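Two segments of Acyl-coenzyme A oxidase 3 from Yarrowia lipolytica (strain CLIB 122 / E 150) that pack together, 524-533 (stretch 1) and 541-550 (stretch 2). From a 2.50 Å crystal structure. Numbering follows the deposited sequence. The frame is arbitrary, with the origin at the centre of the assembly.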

# COMPACT_ATOMS: atom_id res chain seq x y z
N ARG A 524 18.25 -21.46 17.42
CA ARG A 524 17.92 -20.85 18.74
C ARG A 524 16.43 -21.02 19.05
O ARG A 524 16.05 -21.40 20.16
N ALA A 525 15.61 -20.80 18.03
CA ALA A 525 14.16 -21.03 18.15
C ALA A 525 13.85 -22.50 18.45
O ALA A 525 12.97 -22.78 19.24
N THR A 526 14.54 -23.42 17.81
CA THR A 526 14.36 -24.83 18.11
C THR A 526 14.82 -25.15 19.55
O THR A 526 14.10 -25.86 20.25
N ASP A 527 15.96 -24.60 19.98
CA ASP A 527 16.42 -24.74 21.39
C ASP A 527 15.36 -24.29 22.40
O ASP A 527 15.11 -25.01 23.39
N LYS A 528 14.77 -23.11 22.17
CA LYS A 528 13.75 -22.54 23.07
C LYS A 528 12.49 -23.39 23.13
O LYS A 528 11.82 -23.48 24.16
N PHE A 529 12.14 -23.98 21.99
CA PHE A 529 10.98 -24.85 21.87
C PHE A 529 11.18 -26.09 22.73
O PHE A 529 10.24 -26.59 23.34
N VAL A 530 12.42 -26.59 22.72
CA VAL A 530 12.84 -27.69 23.58
C VAL A 530 12.83 -27.29 25.08
O VAL A 530 12.35 -28.07 25.90
N GLU A 531 13.33 -26.11 25.46
CA GLU A 531 13.24 -25.68 26.86
C GLU A 531 11.77 -25.58 27.28
O GLU A 531 11.41 -25.92 28.42
N LEU A 532 10.92 -25.10 26.37
CA LEU A 532 9.54 -24.79 26.72
C LEU A 532 8.67 -26.03 26.83
O LEU A 532 7.75 -26.06 27.67
N THR A 533 8.88 -27.01 25.96
CA THR A 533 8.22 -28.31 26.10
C THR A 533 8.66 -29.14 27.31
O THR A 533 7.84 -29.75 27.98
N GLN A 541 1.40 -24.95 22.48
CA GLN A 541 1.57 -23.77 23.33
C GLN A 541 2.96 -23.15 23.21
O GLN A 541 3.15 -21.92 23.37
N ALA A 542 3.93 -24.01 22.95
CA ALA A 542 5.31 -23.60 22.72
C ALA A 542 5.44 -22.80 21.42
O ALA A 542 6.06 -21.74 21.42
N PHE A 543 4.88 -23.31 20.32
CA PHE A 543 4.86 -22.58 19.05
C PHE A 543 4.19 -21.19 19.17
O PHE A 543 4.70 -20.19 18.62
N GLU A 544 3.09 -21.11 19.93
CA GLU A 544 2.39 -19.84 20.21
C GLU A 544 3.31 -18.86 20.97
O GLU A 544 3.43 -17.68 20.60
N GLU A 545 3.96 -19.34 22.03
CA GLU A 545 5.00 -18.57 22.72
C GLU A 545 6.10 -18.06 21.81
O GLU A 545 6.74 -17.07 22.15
N LEU A 546 6.35 -18.76 20.69
CA LEU A 546 7.41 -18.44 19.74
C LEU A 546 6.89 -17.93 18.39
O LEU A 546 7.49 -18.20 17.32
N SER A 547 5.80 -17.17 18.43
CA SER A 547 5.17 -16.62 17.24
C SER A 547 6.05 -15.65 16.47
O SER A 547 6.12 -15.75 15.23
N GLN A 548 6.72 -14.73 17.18
CA GLN A 548 7.66 -13.80 16.57
C GLN A 548 8.85 -14.59 15.97
O GLN A 548 9.25 -14.34 14.83
N GLN A 549 9.37 -15.57 16.71
CA GLN A 549 10.52 -16.36 16.24
C GLN A 549 10.11 -17.18 15.01
O GLN A 549 10.83 -17.21 14.03
N ARG A 550 8.94 -17.81 15.02
CA ARG A 550 8.50 -18.57 13.82
C ARG A 550 8.38 -17.73 12.55
O ARG A 550 8.80 -18.16 11.47

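The two stretches meet through a small, largely apolar contact between the helix of stretch 1 and two short helices joined at Leu-546, with no hydrogen bond crossing between them and 418 Å² buried in all. The helix of stretch 1 runs at 133° to helix 541-545, the axes coming within 9.4 Å, and alanines mark the places where the backbones draw close. Ala-542 points toward stretch 1, and its methyl CB lies 3.8 Å from Phe-529 CD2 and 4.0 Å from Thr-533 CG2; so short a side chain lets the CA atoms of Phe-529 and Ala-542 come within 5.9 Å. Ala-525 does likewise farther along, its CB 4.1 Å from CB of Gln-549.

Phe-529 (t) leaves its backbone sideways, but its ring reaches Phe-543 (m) in an offset stack, centroids 4.6 Å apart and planes at 30°; CE2 of Phe-529 sits over one face of the Phe-543 ring, 3.3 Å from CZ. Leu-546, rotamer mt, points toward stretch 1 and is branched enough to meet several neighbours: its CD1 lies 3.9 Å from Phe-529 CB and 4.2 Å from Leu-532 CD1, while its CD2 meets the aliphatic Lys-528 CD at 3.9 Å.

Some polar groups find partners within their own stretch: Thr-533 OG1 donates to Phe-529 O (3.1 Å), and Arg-550 NE makes a weak hydrogen bond to Phe-543 O (2.9 Å).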

# COMPACT_ATOMS: atom_id res chain seq x y z
CB ARG A 524 18.37 -19.38 18.84
CG ARG A 524 19.83 -19.25 19.31
CD ARG A 524 20.47 -17.87 19.12
NE ARG A 524 19.47 -16.88 18.68
CZ ARG A 524 19.39 -16.31 17.47
NH1 ARG A 524 20.29 -16.53 16.52
NH2 ARG A 524 18.39 -15.48 17.22
CB ALA A 525 13.42 -20.58 16.89
CB THR A 526 15.08 -25.70 17.10
OG1 THR A 526 14.68 -25.33 15.78
CG2 THR A 526 14.73 -27.18 17.33
CB ASP A 527 17.71 -23.94 21.71
CG ASP A 527 18.95 -24.49 21.02
OD1 ASP A 527 18.94 -25.64 20.55
OD2 ASP A 527 19.95 -23.75 20.90
CB LYS A 528 13.34 -21.12 22.65
CG LYS A 528 14.33 -20.01 22.95
CD LYS A 528 13.72 -18.63 22.66
CE LYS A 528 14.02 -17.57 23.73
NZ LYS A 528 15.30 -16.87 23.45
CB PHE A 529 10.81 -25.28 20.42
CG PHE A 529 9.81 -26.36 20.23
CD1 PHE A 529 10.18 -27.69 20.33
CD2 PHE A 529 8.49 -26.06 19.98
CE1 PHE A 529 9.27 -28.70 20.12
CE2 PHE A 529 7.55 -27.07 19.79
CZ PHE A 529 7.95 -28.41 19.86
CB VAL A 530 14.20 -28.31 23.12
CG1 VAL A 530 14.70 -29.37 24.08
CG2 VAL A 530 14.07 -28.94 21.74
CB GLU A 531 13.92 -24.32 27.12
CG GLU A 531 15.45 -24.27 27.06
CD GLU A 531 15.98 -22.82 27.01
OE1 GLU A 531 16.89 -22.51 26.19
OE2 GLU A 531 15.45 -21.95 27.77
CB LEU A 532 8.93 -23.77 25.75
CG LEU A 532 9.34 -22.31 25.97
CD1 LEU A 532 8.93 -21.52 24.74
CD2 LEU A 532 8.75 -21.68 27.22
CB THR A 533 8.30 -29.14 24.81
OG1 THR A 533 9.66 -29.44 24.49
CG2 THR A 533 7.69 -28.39 23.66
CB GLN A 541 1.32 -24.11 24.80
CG GLN A 541 -0.12 -24.44 25.14
CD GLN A 541 -0.26 -25.13 26.51
OE1 GLN A 541 0.66 -25.83 26.98
NE2 GLN A 541 -1.43 -24.96 27.14
CB ALA A 542 6.21 -24.83 22.70
CB PHE A 543 4.18 -23.42 17.97
CG PHE A 543 4.96 -24.62 17.54
CD1 PHE A 543 6.30 -24.50 17.16
CD2 PHE A 543 4.36 -25.89 17.49
CE1 PHE A 543 7.03 -25.63 16.75
CE2 PHE A 543 5.08 -27.02 17.08
CZ PHE A 543 6.41 -26.88 16.70
CB GLU A 544 1.11 -20.05 21.03
CG GLU A 544 0.10 -21.04 20.45
CD GLU A 544 -1.06 -20.36 19.74
OE1 GLU A 544 -1.97 -19.86 20.47
OE2 GLU A 544 -1.01 -20.35 18.48
CB GLU A 545 5.68 -19.38 23.85
CG GLU A 545 4.92 -19.43 25.17
CD GLU A 545 4.61 -18.05 25.72
OE1 GLU A 545 5.44 -17.12 25.52
OE2 GLU A 545 3.53 -17.90 26.32
CB LEU A 546 8.27 -19.69 19.52
CG LEU A 546 9.02 -20.16 20.78
CD1 LEU A 546 9.55 -21.58 20.60
CD2 LEU A 546 10.13 -19.18 21.11
CB SER A 547 3.87 -15.97 17.61
OG SER A 547 2.97 -16.98 17.96
CB GLN A 548 8.12 -12.73 17.58
CG GLN A 548 9.29 -11.82 17.17
CD GLN A 548 8.99 -10.93 15.94
OE1 GLN A 548 7.90 -10.96 15.35
NE2 GLN A 548 9.99 -10.13 15.54
CB GLN A 549 11.07 -17.27 17.34
CG GLN A 549 11.74 -16.56 18.51
CD GLN A 549 10.79 -15.92 19.51
OE1 GLN A 549 9.59 -16.12 19.45
NE2 GLN A 549 11.33 -15.13 20.41
CB ARG A 550 7.16 -19.23 14.05
CG ARG A 550 7.23 -20.50 14.86
CD ARG A 550 5.85 -21.13 14.90
NE ARG A 550 4.92 -20.41 15.77
CZ ARG A 550 3.60 -20.28 15.54
NH1 ARG A 550 3.04 -20.75 14.43
NH2 ARG A 550 2.84 -19.61 16.40